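Succinoglycan biosynthesis protein (Bacillus cereus ATCC 14579, PDB 3B55) is of uncertain function but binds calcium and belongs to the erythromycin esterase-like family. Local coordinates at residues His95-Lys99 and Asp148-Trp152; Ser175-Tyr181 and Leu206-Asp212; Ala231-Ser235 and Ala259-Glu263; Tyr280-Asp284 and Ile319-Ala324; Val310-Met315 and Lys425-Ile429. The protein carries 1 engineered substitution. All blocks are in the same frame, centred on the assembly; numbering follows the deposited sequence.

All five contacts are partly buried but differ in chemistry. Interaction 1 packs two helices beside each other on the central mixed sheet and has no hydrogen bond between its segments. Interactions 2 and 3 lie in the helical region between strands 167-172 and 301-306 and touch each other through Y181, L206, I234 and I262. Interaction 2 closes a turn with a hydroxyl network and two waters; interaction 3 pairs antiparallel helices through small residues and a serine-glutamate bond. Interactions 4 and 5 are neighbours near the calcium site, their segments alternating along the chain. Both fix the loop between helices 307-310 and 324-332, the former to a helix and the latter to the approach to a sheet strand.

Interaction 1: residues His95-Lys99 and Asp148-Trp152; sequences HRIVK and DLLDW
K99 lies across the indole of W152, and its aliphatic chain, not its charge, makes the contact. CE sits over the five-membered ring, 3.5 Å from its centroid and 22° off the normal, which is the geometry of a CH-pi contact. Further back along the same chain, CG of K99 rests 3.5 Å from CE2 of W152, so two methylenes cover one face. A first torsion away from the staggered values (chi1 -96°), followed by an extended chain, lays the lysine obliquely over the ring. NZ hydrogen-bonds to the carbonyl oxygen of P58.

H95 fills the next layer. With CG placed anti to the backbone N (chi1 179°), the imidazole reaches across to the second helix, where CA of L149 lies over one face, 3.6 Å from CE1 of H95. The CD1 methyl of L149 slides past in the opposite sense, 3.8 Å from CD2 of H95. At the imidazole edge, NE2 of H95 comes within 3.6 Å of CB of W152; the two rings meet obliquely, neither stacked nor T-shaped. Deeper in, CG1 of V98 approaches CZ3 of W152 at 4.2 Å, and V98 and L149 both touch W304 of strand 301-306.

Helices 88-104 and 144-158 thus run nearly parallel over the sheet, the axes of their short segments 10.9 Å apart at closest approach, a spacing filled by rings. With no hydrogen bond between them, the segments are held together by dispersion and CH-pi contacts, which depend on the fit of surfaces rather than on exact bond direction.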
# COMPACT_ATOMS: atom_id res chain seq x y z
N HIS A 95 6.00 -10.85 -3.08
CA HIS A 95 7.00 -11.18 -2.08
C HIS A 95 8.34 -11.35 -2.81
O HIS A 95 9.37 -10.81 -2.38
CB HIS A 95 6.58 -12.48 -1.37
CG HIS A 95 7.53 -12.96 -0.32
ND1 HIS A 95 7.22 -13.99 0.54
CD2 HIS A 95 8.80 -12.60 -0.03
CE1 HIS A 95 8.26 -14.25 1.31
NE2 HIS A 95 9.23 -13.42 0.99
N ARG A 96 8.32 -12.07 -3.92
CA ARG A 96 9.53 -12.30 -4.70
C ARG A 96 10.16 -11.00 -5.19
O ARG A 96 11.38 -10.85 -5.21
CB ARG A 96 9.22 -13.18 -5.90
CG ARG A 96 8.64 -14.55 -5.58
CD ARG A 96 8.72 -15.42 -6.82
NE ARG A 96 10.11 -15.56 -7.25
CZ ARG A 96 10.51 -15.52 -8.52
NH1 ARG A 96 9.63 -15.36 -9.50
NH2 ARG A 96 11.80 -15.64 -8.80
N ILE A 97 9.32 -10.06 -5.60
CA ILE A 97 9.79 -8.77 -6.10
C ILE A 97 10.44 -7.95 -4.99
O ILE A 97 11.50 -7.36 -5.19
CB ILE A 97 8.62 -7.97 -6.72
CG1 ILE A 97 8.03 -8.77 -7.89
CG2 ILE A 97 9.11 -6.61 -7.19
CD1 ILE A 97 6.79 -8.16 -8.49
N VAL A 98 9.80 -7.91 -3.83
CA VAL A 98 10.36 -7.19 -2.70
C VAL A 98 11.76 -7.75 -2.47
O VAL A 98 12.72 -7.00 -2.33
CB VAL A 98 9.52 -7.38 -1.42
CG1 VAL A 98 10.19 -6.72 -0.24
CG2 VAL A 98 8.13 -6.80 -1.64
N LYS A 99 11.84 -9.08 -2.43
CA LYS A 99 13.10 -9.79 -2.23
C LYS A 99 14.16 -9.30 -3.21
O LYS A 99 15.29 -9.02 -2.83
CB LYS A 99 12.91 -11.28 -2.46
CG LYS A 99 12.66 -12.12 -1.22
CD LYS A 99 12.81 -13.58 -1.59
CE LYS A 99 12.92 -14.47 -0.37
NZ LYS A 99 13.19 -15.87 -0.77
N ASP A 148 4.66 -15.09 5.92
CA ASP A 148 5.92 -15.60 5.36
C ASP A 148 6.78 -14.42 4.91
O ASP A 148 8.00 -14.46 5.01
CB ASP A 148 5.68 -16.50 4.15
CG ASP A 148 5.04 -17.83 4.52
OD1 ASP A 148 5.28 -18.32 5.64
OD2 ASP A 148 4.31 -18.38 3.67
N LEU A 149 6.13 -13.38 4.39
CA LEU A 149 6.83 -12.19 3.94
C LEU A 149 7.53 -11.53 5.12
O LEU A 149 8.70 -11.16 5.05
CB LEU A 149 5.86 -11.19 3.31
CG LEU A 149 6.38 -9.76 3.13
CD1 LEU A 149 7.50 -9.74 2.08
CD2 LEU A 149 5.24 -8.85 2.71
N LEU A 150 6.79 -11.39 6.22
CA LEU A 150 7.32 -10.78 7.43
C LEU A 150 8.42 -11.64 8.02
O LEU A 150 9.44 -11.12 8.50
CB LEU A 150 6.19 -10.57 8.44
CG LEU A 150 5.16 -9.53 8.01
CD1 LEU A 150 3.96 -9.55 8.94
CD2 LEU A 150 5.81 -8.16 8.00
N ASP A 151 8.23 -12.96 7.99
CA ASP A 151 9.24 -13.86 8.52
C ASP A 151 10.51 -13.77 7.68
O ASP A 151 11.61 -13.80 8.22
CB ASP A 151 8.74 -15.30 8.54
CG ASP A 151 9.76 -16.26 9.11
OD1 ASP A 151 10.43 -15.88 10.10
OD2 ASP A 151 9.90 -17.38 8.59
N TRP A 152 10.37 -13.65 6.36
CA TRP A 152 11.55 -13.53 5.52
C TRP A 152 12.28 -12.22 5.87
O TRP A 152 13.51 -12.17 5.93
CB TRP A 152 11.19 -13.51 4.03
CG TRP A 152 12.34 -13.08 3.19
CD1 TRP A 152 13.45 -13.81 2.89
CD2 TRP A 152 12.58 -11.76 2.68
NE1 TRP A 152 14.37 -13.03 2.23
CE2 TRP A 152 13.86 -11.76 2.09
CE3 TRP A 152 11.83 -10.58 2.66
CZ2 TRP A 152 14.42 -10.63 1.49
CZ3 TRP A 152 12.39 -9.44 2.06
CH2 TRP A 152 13.67 -9.48 1.49

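Interaction 2: residues Ser175-Tyr181 and Leu206-Asp212; sequences SVNENVY and LIPVTKD
V176 and T210 tie the start of helix 178-192 to the turn joining helices 197-206 and 213-217, an interhelical turn whose last residue, D212, is the N-cap of the next helix, in the helical region that follows strand 167-172. Among the direct hydrogen bonds, the backbone one runs from V176 N to T210 O at 2.9 Å and is nearly straight (167°). The side-chain network centres on OG1 of T210. Y181 OH donates to it over 2.8 Å, with OG1 near the plane of the phenol ring, at its edge. V176 O, 2.9 Å from T210 OG1, and L206 O are competing acceptors for the threonine's own proton. Placing OG1 between the backbone N and the carbonyl carbon (chi1 62°) lets it face all three.

Two waters add a second layer. One donates to both V176 O and I207 O, and the other to N177 OD1 and K211 O. Beyond the contact, D117 receives bonds from S175 OG and N177 N, while OD1 of D212 bonds to T215 OG1.

The apolar part is built on Y181. CG1 of I207 covers one face of the ring, 3.8 Å from its centroid and 22° off the normal, in a CH-pi contact. L206 crosses at about a right angle, its CB 3.9 Å from CE1 of Y181. At the outer margin, CD1 of I207 rests 4.1 Å from CG of E178.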
# COMPACT_ATOMS: atom_id res chain seq x y z
N SER A 175 -7.32 3.83 12.08
CA SER A 175 -7.32 3.93 13.54
C SER A 175 -5.97 4.46 14.05
O SER A 175 -4.98 4.49 13.32
CB SER A 175 -7.59 2.56 14.17
OG SER A 175 -6.50 1.68 13.93
N VAL A 176 -5.96 4.88 15.30
CA VAL A 176 -4.76 5.39 15.96
C VAL A 176 -4.75 4.78 17.35
O VAL A 176 -5.24 5.39 18.31
CB VAL A 176 -4.81 6.92 16.10
CG1 VAL A 176 -3.56 7.40 16.83
CG2 VAL A 176 -4.92 7.57 14.73
N ASN A 177 -4.21 3.58 17.45
CA ASN A 177 -4.18 2.89 18.73
C ASN A 177 -3.26 3.57 19.74
O ASN A 177 -2.55 4.52 19.43
CB ASN A 177 -3.79 1.43 18.54
CG ASN A 177 -4.71 0.71 17.55
OD1 ASN A 177 -5.90 1.02 17.46
ND2 ASN A 177 -4.16 -0.25 16.80
N GLU A 178 -3.28 3.06 20.96
CA GLU A 178 -2.51 3.61 22.06
C GLU A 178 -0.98 3.59 21.90
O GLU A 178 -0.30 4.45 22.45
CB GLU A 178 -2.93 2.91 23.35
CG GLU A 178 -2.63 3.67 24.63
CD GLU A 178 -3.41 3.12 25.82
OE1 GLU A 178 -3.18 3.59 26.95
OE2 GLU A 178 -4.25 2.21 25.61
N ASN A 179 -0.44 2.63 21.16
CA ASN A 179 1.02 2.58 21.00
C ASN A 179 1.57 3.85 20.36
O ASN A 179 2.68 4.28 20.67
CB ASN A 179 1.46 1.35 20.19
CG ASN A 179 0.66 1.15 18.91
OD1 ASN A 179 -0.28 1.90 18.62
ND2 ASN A 179 1.04 0.15 18.13
N VAL A 180 0.79 4.47 19.48
CA VAL A 180 1.24 5.70 18.83
C VAL A 180 1.33 6.81 19.88
O VAL A 180 2.30 7.57 19.91
CB VAL A 180 0.25 6.14 17.72
CG1 VAL A 180 0.53 7.58 17.30
CG2 VAL A 180 0.38 5.20 16.53
N TYR A 181 0.32 6.88 20.74
CA TYR A 181 0.27 7.88 21.80
C TYR A 181 1.39 7.67 22.81
O TYR A 181 1.99 8.64 23.28
CB TYR A 181 -1.09 7.83 22.51
CG TYR A 181 -2.23 8.30 21.64
CD1 TYR A 181 -2.43 9.66 21.39
CD2 TYR A 181 -3.11 7.39 21.06
CE1 TYR A 181 -3.47 10.10 20.58
CE2 TYR A 181 -4.15 7.81 20.25
CZ TYR A 181 -4.33 9.17 20.01
OH TYR A 181 -5.36 9.60 19.21
N LEU A 206 -8.04 11.80 23.52
CA LEU A 206 -8.00 11.35 22.13
C LEU A 206 -7.96 9.83 21.98
O LEU A 206 -8.53 9.28 21.04
CB LEU A 206 -6.78 11.95 21.43
CG LEU A 206 -6.91 13.37 20.89
CD1 LEU A 206 -5.53 13.94 20.59
CD2 LEU A 206 -7.79 13.36 19.64
N ILE A 207 -7.29 9.16 22.90
CA ILE A 207 -7.15 7.71 22.85
C ILE A 207 -8.46 6.94 22.65
O ILE A 207 -8.58 6.18 21.68
CB ILE A 207 -6.42 7.19 24.12
CG1 ILE A 207 -4.96 7.66 24.09
CG2 ILE A 207 -6.50 5.67 24.19
CD1 ILE A 207 -4.20 7.34 25.35
N PRO A 208 -9.45 7.12 23.53
CA PRO A 208 -10.72 6.41 23.39
C PRO A 208 -11.54 6.68 22.13
O PRO A 208 -12.35 5.85 21.73
CB PRO A 208 -11.47 6.78 24.66
CG PRO A 208 -10.97 8.16 24.94
CD PRO A 208 -9.48 8.00 24.72
N VAL A 209 -11.36 7.84 21.49
CA VAL A 209 -12.13 8.15 20.29
C VAL A 209 -11.43 7.84 18.97
O VAL A 209 -12.05 7.93 17.90
CB VAL A 209 -12.59 9.62 20.27
CG1 VAL A 209 -13.52 9.89 21.45
CG2 VAL A 209 -11.38 10.55 20.30
N THR A 210 -10.16 7.47 19.02
CA THR A 210 -9.44 7.14 17.80
C THR A 210 -9.17 5.64 17.70
O THR A 210 -8.45 5.20 16.81
CB THR A 210 -8.07 7.88 17.69
OG1 THR A 210 -7.22 7.50 18.77
CG2 THR A 210 -8.28 9.39 17.71
N LYS A 211 -9.74 4.84 18.60
CA LYS A 211 -9.52 3.40 18.55
C LYS A 211 -10.09 2.76 17.29
O LYS A 211 -9.72 1.65 16.93
CB LYS A 211 -10.05 2.71 19.81
CG LYS A 211 -11.48 3.01 20.25
CD LYS A 211 -11.75 2.24 21.56
CE LYS A 211 -12.92 2.78 22.38
NZ LYS A 211 -14.25 2.48 21.79
N ASP A 212 -10.99 3.48 16.62
CA ASP A 212 -11.59 3.03 15.37
C ASP A 212 -12.49 4.11 14.78
O ASP A 212 -13.09 4.89 15.51
CB ASP A 212 -12.34 1.69 15.55
CG ASP A 212 -13.51 1.79 16.51
OD1 ASP A 212 -14.51 2.46 16.18
OD2 ASP A 212 -13.43 1.18 17.60
O HOH W 1 -6.54 4.77 20.58
O HOH W 2 -8.20 -0.23 17.44

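Interaction 3: residues Ala231-Ser235 and Ala259-Glu263; sequences AKTIS and ARIIE. Engineered in segment 231-235: T233 (natural residue Gln).
OE2 of E263 accepts a hydrogen bond from S235 OG over 2.7 Å, the direct hydrogen bond between segments 231-235 and 259-263. The hydroxyl comes from above the carboxylate, 40° out of its plane. With OG turned anti to its own carbonyl carbon (chi1 -71°), S235 points into the interface, where OG also lies 3.4 Å from CB of A259. On the glutamate's own helix, NH1 of R260 is a long 3.8 Å from E263 OE2, and no N-H points at that oxygen; the attraction is one of charge alone. OE1 turns toward the other helix, 3.6 Å from CG of K232, whose extended chain crosses the glutamate at about a right angle and carries its ammonium beyond contact.

Beside the polar margin the packing is apolar. CB of A231 meets CG2 of I262 at 3.8 Å and packs as well against the aliphatic CG of E263. I234 also touches helix 197-206, and I262 helix 178-192. A water joins the backbones by donating to A231 O at 2.9 Å and to A259 O at 3.1 Å, so two carbonyls within the interface gain a further partner.

The short segments approach to 8.7 Å between axes at 161°, a spacing that suits alanine and serine at the interface. The arrangement is that of an antiparallel helical hairpin packed within a helical bundle.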
# COMPACT_ATOMS: atom_id res chain seq x y z
N ALA A 231 -5.31 17.58 18.36
CA ALA A 231 -4.22 16.98 17.59
C ALA A 231 -3.30 18.06 17.03
O ALA A 231 -2.07 17.94 17.11
CB ALA A 231 -4.79 16.12 16.45
N LYS A 232 -3.89 19.11 16.45
CA LYS A 232 -3.10 20.20 15.90
C LYS A 232 -2.22 20.78 16.99
O LYS A 232 -1.05 21.08 16.76
CB LYS A 232 -4.01 21.31 15.36
CG LYS A 232 -4.58 21.03 13.98
CD LYS A 232 -5.43 22.20 13.48
CE LYS A 232 -5.93 21.95 12.05
NZ LYS A 232 -6.83 23.04 11.57
N THR A 233 -2.80 20.94 18.17
CA THR A 233 -2.09 21.48 19.31
C THR A 233 -0.93 20.59 19.75
O THR A 233 0.13 21.09 20.10
CB THR A 233 -3.06 21.69 20.50
OG1 THR A 233 -3.85 22.86 20.26
CG2 THR A 233 -2.30 21.84 21.80
N ILE A 234 -1.13 19.27 19.75
CA ILE A 234 -0.06 18.36 20.14
C ILE A 234 1.12 18.52 19.20
O ILE A 234 2.27 18.64 19.64
CB ILE A 234 -0.53 16.90 20.14
CG1 ILE A 234 -1.54 16.68 21.27
CG2 ILE A 234 0.66 15.97 20.28
CD1 ILE A 234 -2.03 15.26 21.40
N SER A 235 0.85 18.51 17.90
CA SER A 235 1.89 18.68 16.89
C SER A 235 2.54 20.05 17.03
O SER A 235 3.76 20.18 16.92
CB SER A 235 1.31 18.54 15.49
OG SER A 235 0.96 17.19 15.23
N ALA A 259 2.64 12.09 15.61
CA ALA A 259 1.65 13.11 15.94
C ALA A 259 0.87 13.45 14.67
O ALA A 259 -0.34 13.70 14.70
CB ALA A 259 2.33 14.36 16.49
N ARG A 260 1.58 13.46 13.55
CA ARG A 260 0.98 13.76 12.26
C ARG A 260 -0.13 12.75 11.95
O ARG A 260 -1.13 13.07 11.31
CB ARG A 260 2.03 13.70 11.17
CG ARG A 260 1.55 14.24 9.85
CD ARG A 260 1.51 15.76 9.90
NE ARG A 260 0.80 16.32 8.75
CZ ARG A 260 -0.52 16.42 8.67
NH1 ARG A 260 -1.28 16.01 9.68
NH2 ARG A 260 -1.09 16.93 7.59
N ILE A 261 0.05 11.51 12.40
CA ILE A 261 -0.95 10.47 12.16
C ILE A 261 -2.27 10.80 12.86
O ILE A 261 -3.34 10.56 12.30
CB ILE A 261 -0.44 9.10 12.65
CG1 ILE A 261 0.77 8.66 11.82
CG2 ILE A 261 -1.55 8.07 12.57
CD1 ILE A 261 0.46 8.40 10.35
N ILE A 262 -2.19 11.35 14.07
CA ILE A 262 -3.37 11.72 14.84
C ILE A 262 -4.15 12.81 14.11
O ILE A 262 -5.39 12.80 14.09
CB ILE A 262 -2.98 12.23 16.24
CG1 ILE A 262 -2.06 11.22 16.93
CG2 ILE A 262 -4.24 12.45 17.08
CD1 ILE A 262 -1.46 11.70 18.23
N GLU A 263 -3.44 13.77 13.52
CA GLU A 263 -4.10 14.84 12.77
C GLU A 263 -4.75 14.27 11.51
O GLU A 263 -5.85 14.67 11.12
CB GLU A 263 -3.11 15.91 12.34
CG GLU A 263 -2.57 16.79 13.46
CD GLU A 263 -1.67 17.89 12.93
OE1 GLU A 263 -2.20 18.90 12.41
OE2 GLU A 263 -0.43 17.73 13.01
O HOH W 3 -1.24 15.13 17.24

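Interaction 4: residues Tyr280-Asp284 and Ile319-Ala324; sequences YLKHD and IYPKVA
Y320 is held on its face and at its hydroxyl by residues of one helix, Y280 and H283, forming an aromatic cluster with them. Y280 directs its edge at the Y320 face in a T-shaped pair, with ring centroids 5.3 Å apart and planes at 76°. CB of Y280 lies over the same ring, 3.4 Å from CD1 of Y320. At the far end, Y320 OH and H283 ND1 share a hydrogen bond of 2.7 Å in which either may donate; the oxygen is near the imidazole plane, at its edge. Setting CG of H283 anti to the backbone N (chi1 -179°) brings ND1 there, while NE2 pairs with D172.

The next residue, D284, reaches the start of helix 324-332. Its OD2 accepts an almost straight bond from A324 N at 2.7 Å, using the anti side of the carboxylate, 24° out of plane. H309 ND1 bonds to the same oxygen. A water donates to L281 O and K322 O, bridging the backbones between these groups. At the outer side, CB of L281 packs on CG of P321 at 4.0 Å, and the L281 side chain lies alongside that of K322, CD1 of L281 3.9 Å from CB of K322.

H283 lies about 7 Å from the bound calcium ion, measured from its side chain. With both its ring nitrogens engaged, the imidazole's rotation is fixed, and OD2 of D284, which takes part in two hydrogen bonds, ties the helix start to the same framework.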
# COMPACT_ATOMS: atom_id res chain seq x y z
N TYR A 280 -12.47 10.38 1.33
CA TYR A 280 -11.56 9.58 0.51
C TYR A 280 -10.38 10.37 -0.01
O TYR A 280 -9.28 9.83 -0.13
CB TYR A 280 -12.35 8.97 -0.65
CG TYR A 280 -13.51 8.17 -0.15
CD1 TYR A 280 -13.33 6.87 0.31
CD2 TYR A 280 -14.79 8.73 -0.07
CE1 TYR A 280 -14.38 6.14 0.84
CE2 TYR A 280 -15.85 8.01 0.46
CZ TYR A 280 -15.64 6.71 0.91
OH TYR A 280 -16.68 5.97 1.44
N LEU A 281 -10.61 11.63 -0.34
CA LEU A 281 -9.53 12.48 -0.83
C LEU A 281 -8.50 12.57 0.28
O LEU A 281 -7.31 12.37 0.06
CB LEU A 281 -10.05 13.88 -1.17
CG LEU A 281 -8.98 14.88 -1.63
CD1 LEU A 281 -8.40 14.43 -2.96
CD2 LEU A 281 -9.58 16.27 -1.75
N LYS A 282 -8.97 12.87 1.49
CA LYS A 282 -8.09 13.00 2.64
C LYS A 282 -7.47 11.66 2.99
O LYS A 282 -6.33 11.61 3.45
CB LYS A 282 -8.85 13.53 3.86
CG LYS A 282 -9.37 14.96 3.73
CD LYS A 282 -9.85 15.47 5.08
CE LYS A 282 -10.62 16.78 4.98
NZ LYS A 282 -12.02 16.58 4.52
N HIS A 283 -8.20 10.57 2.78
CA HIS A 283 -7.66 9.26 3.10
C HIS A 283 -6.38 9.00 2.32
O HIS A 283 -5.35 8.72 2.92
CB HIS A 283 -8.66 8.14 2.79
CG HIS A 283 -8.15 6.77 3.13
ND1 HIS A 283 -8.26 5.69 2.28
CD2 HIS A 283 -7.49 6.31 4.23
CE1 HIS A 283 -7.70 4.63 2.83
NE2 HIS A 283 -7.22 4.98 4.01
N ASP A 284 -6.43 9.10 1.00
CA ASP A 284 -5.24 8.83 0.21
C ASP A 284 -4.20 9.94 0.23
O ASP A 284 -3.05 9.71 -0.13
CB ASP A 284 -5.61 8.45 -1.22
CG ASP A 284 -5.77 6.94 -1.39
OD1 ASP A 284 -6.23 6.28 -0.42
OD2 ASP A 284 -5.44 6.40 -2.47
N ILE A 319 -15.30 6.18 -6.01
CA ILE A 319 -15.35 6.62 -4.62
C ILE A 319 -14.26 7.65 -4.30
O ILE A 319 -14.51 8.60 -3.56
CB ILE A 319 -15.19 5.45 -3.61
CG1 ILE A 319 -14.24 4.38 -4.14
CG2 ILE A 319 -16.56 4.88 -3.28
CD1 ILE A 319 -14.01 3.23 -3.17
N TYR A 320 -13.07 7.48 -4.88
CA TYR A 320 -11.96 8.40 -4.64
C TYR A 320 -11.83 9.51 -5.67
O TYR A 320 -11.94 9.28 -6.88
CB TYR A 320 -10.64 7.62 -4.61
CG TYR A 320 -10.37 6.86 -3.33
CD1 TYR A 320 -9.74 7.48 -2.25
CD2 TYR A 320 -10.76 5.53 -3.20
CE1 TYR A 320 -9.49 6.78 -1.06
CE2 TYR A 320 -10.53 4.83 -2.01
CZ TYR A 320 -9.89 5.46 -0.95
OH TYR A 320 -9.66 4.76 0.22
N PRO A 321 -11.61 10.75 -5.21
CA PRO A 321 -11.46 11.89 -6.12
C PRO A 321 -10.05 11.79 -6.71
O PRO A 321 -9.81 12.12 -7.87
CB PRO A 321 -11.62 13.10 -5.20
CG PRO A 321 -12.45 12.56 -4.06
CD PRO A 321 -11.81 11.22 -3.83
N LYS A 322 -9.12 11.34 -5.86
CA LYS A 322 -7.72 11.14 -6.21
C LYS A 322 -7.17 10.04 -5.31
O LYS A 322 -7.63 9.88 -4.17
CB LYS A 322 -6.91 12.41 -5.97
CG LYS A 322 -7.32 13.61 -6.82
CD LYS A 322 -6.31 14.76 -6.68
CE LYS A 322 -5.10 14.57 -7.59
NZ LYS A 322 -3.79 14.48 -6.87
N VAL A 323 -6.18 9.31 -5.80
CA VAL A 323 -5.56 8.23 -5.04
C VAL A 323 -4.09 8.51 -4.77
O VAL A 323 -3.45 9.30 -5.47
CB VAL A 323 -5.69 6.88 -5.77
CG1 VAL A 323 -7.10 6.33 -5.60
CG2 VAL A 323 -5.37 7.07 -7.23
N ALA A 324 -3.54 7.84 -3.76
CA ALA A 324 -2.16 8.02 -3.35
C ALA A 324 -1.16 8.02 -4.50
O ALA A 324 -0.24 8.83 -4.52
CB ALA A 324 -1.78 6.94 -2.34
O HOH W 4 -6.23 11.48 -2.26

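Interaction 5: residues Val310-Met315 and Lys425-Ile429; sequences VSKTNM and KAFDI
F427 and the selenomethionine M315 cross at about a right angle, with the CE methyl of M315 3.3 Å from CZ of F427. The methyl meets the ring obliquely, and a bend at chi3 (88°) turns it there. S311 adds its CB, 3.8 Å from F427 CZ, and V310 brings CG2 to the ring edge, so M315, S311 and V310 all touch the outer part of the ring.

T313 crosses K425 obliquely, its CG2 3.7 Å from K425 CB, while its OG1 lies against the A426 methyl. Between these two packing groups runs the direct backbone bond: K312 N donates to A426 O over 2.8 Å. S311 OG bonds to T313 O at 2.7 Å, bracing the turn of the loop from within.

The salt bridge between K312 and D428 is doubtful, because the modelled position of D428 OD2 is uncertain. K312 NZ hydrogen-bonds to Y336 O, and the D428 carboxylate lies by S338 N, its exact place less sure. One directional backbone bond flanked by apolar packing thus joins the loop to the lead-in of strand 429-433, and any contribution of charge is uncertain.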
# COMPACT_ATOMS: atom_id res chain seq x y z
N VAL A 310 -1.73 2.56 -5.90
CA VAL A 310 -0.38 2.82 -6.42
C VAL A 310 -0.37 3.19 -7.90
O VAL A 310 0.67 3.59 -8.42
CB VAL A 310 0.58 1.61 -6.22
CG1 VAL A 310 0.78 1.32 -4.74
CG2 VAL A 310 0.04 0.38 -6.94
N SER A 311 -1.51 3.05 -8.57
CA SER A 311 -1.58 3.39 -9.99
C SER A 311 -1.37 4.89 -10.14
O SER A 311 -1.66 5.66 -9.23
CB SER A 311 -2.93 2.98 -10.58
OG SER A 311 -4.02 3.45 -9.81
N LYS A 312 -0.84 5.31 -11.29
CA LYS A 312 -0.58 6.73 -11.50
C LYS A 312 -1.83 7.47 -11.93
O LYS A 312 -1.83 8.70 -12.04
CB LYS A 312 0.54 6.93 -12.52
CG LYS A 312 1.90 6.42 -12.06
CD LYS A 312 2.95 6.63 -13.15
CE LYS A 312 4.28 5.99 -12.83
NZ LYS A 312 5.07 6.71 -11.80
N THR A 313 -2.91 6.73 -12.19
CA THR A 313 -4.18 7.33 -12.57
C THR A 313 -5.21 6.75 -11.63
O THR A 313 -4.96 5.72 -10.99
CB THR A 313 -4.56 7.00 -14.02
OG1 THR A 313 -4.63 5.58 -14.20
CG2 THR A 313 -3.54 7.59 -14.99
N ASN A 314 -6.36 7.41 -11.53
CA ASN A 314 -7.44 7.00 -10.64
C ASN A 314 -8.37 5.95 -11.23
O ASN A 314 -9.23 6.27 -12.04
CB ASN A 314 -8.24 8.25 -10.24
CG ASN A 314 -9.19 8.00 -9.07
OD1 ASN A 314 -9.80 8.93 -8.54
ND2 ASN A 314 -9.31 6.74 -8.66
N MSE A 315 -8.22 4.70 -10.80
CA MSE A 315 -9.09 3.63 -11.29
C MSE A 315 -10.19 3.34 -10.27
O MSE A 315 -11.06 2.51 -10.50
CB MSE A 315 -8.28 2.35 -11.58
CG MSE A 315 -7.68 1.67 -10.37
SE MSE A 315 -6.87 -0.04 -10.82
CE MSE A 315 -5.11 0.57 -11.28
N LYS A 425 -1.04 4.43 -18.80
CA LYS A 425 -0.93 5.63 -17.97
C LYS A 425 -0.90 5.30 -16.48
O LYS A 425 -0.24 5.98 -15.70
CB LYS A 425 -2.08 6.59 -18.27
CG LYS A 425 -2.13 7.04 -19.72
CD LYS A 425 -3.17 8.13 -19.97
CE LYS A 425 -3.27 8.44 -21.45
NZ LYS A 425 -4.00 9.71 -21.75
N ALA A 426 -1.60 4.24 -16.10
CA ALA A 426 -1.65 3.84 -14.70
C ALA A 426 -0.37 3.17 -14.21
O ALA A 426 0.06 3.41 -13.08
CB ALA A 426 -2.83 2.90 -14.49
N PHE A 427 0.25 2.34 -15.05
CA PHE A 427 1.46 1.63 -14.65
C PHE A 427 2.62 1.67 -15.63
O PHE A 427 2.44 1.69 -16.85
CB PHE A 427 1.15 0.16 -14.39
CG PHE A 427 0.06 -0.07 -13.38
CD1 PHE A 427 0.29 0.16 -12.02
CD2 PHE A 427 -1.19 -0.54 -13.78
CE1 PHE A 427 -0.72 -0.07 -11.07
CE2 PHE A 427 -2.20 -0.77 -12.84
CZ PHE A 427 -1.97 -0.54 -11.49
N ASP A 428 3.83 1.66 -15.08
CA ASP A 428 5.05 1.65 -15.88
C ASP A 428 5.39 0.18 -16.16
O ASP A 428 5.91 -0.15 -17.22
CB ASP A 428 6.22 2.27 -15.09
CG ASP A 428 5.96 3.71 -14.67
OD1 ASP A 428 5.63 4.54 -15.55
OD2 ASP A 428 6.08 4.01 -13.46
N ILE A 429 5.07 -0.69 -15.22
CA ILE A 429 5.38 -2.11 -15.37
C ILE A 429 4.21 -3.00 -14.97
O ILE A 429 3.61 -2.80 -13.91
CB ILE A 429 6.60 -2.48 -14.51
CG1 ILE A 429 7.79 -1.60 -14.94
CG2 ILE A 429 6.95 -3.97 -14.66
CD1 ILE A 429 8.97 -1.64 -13.98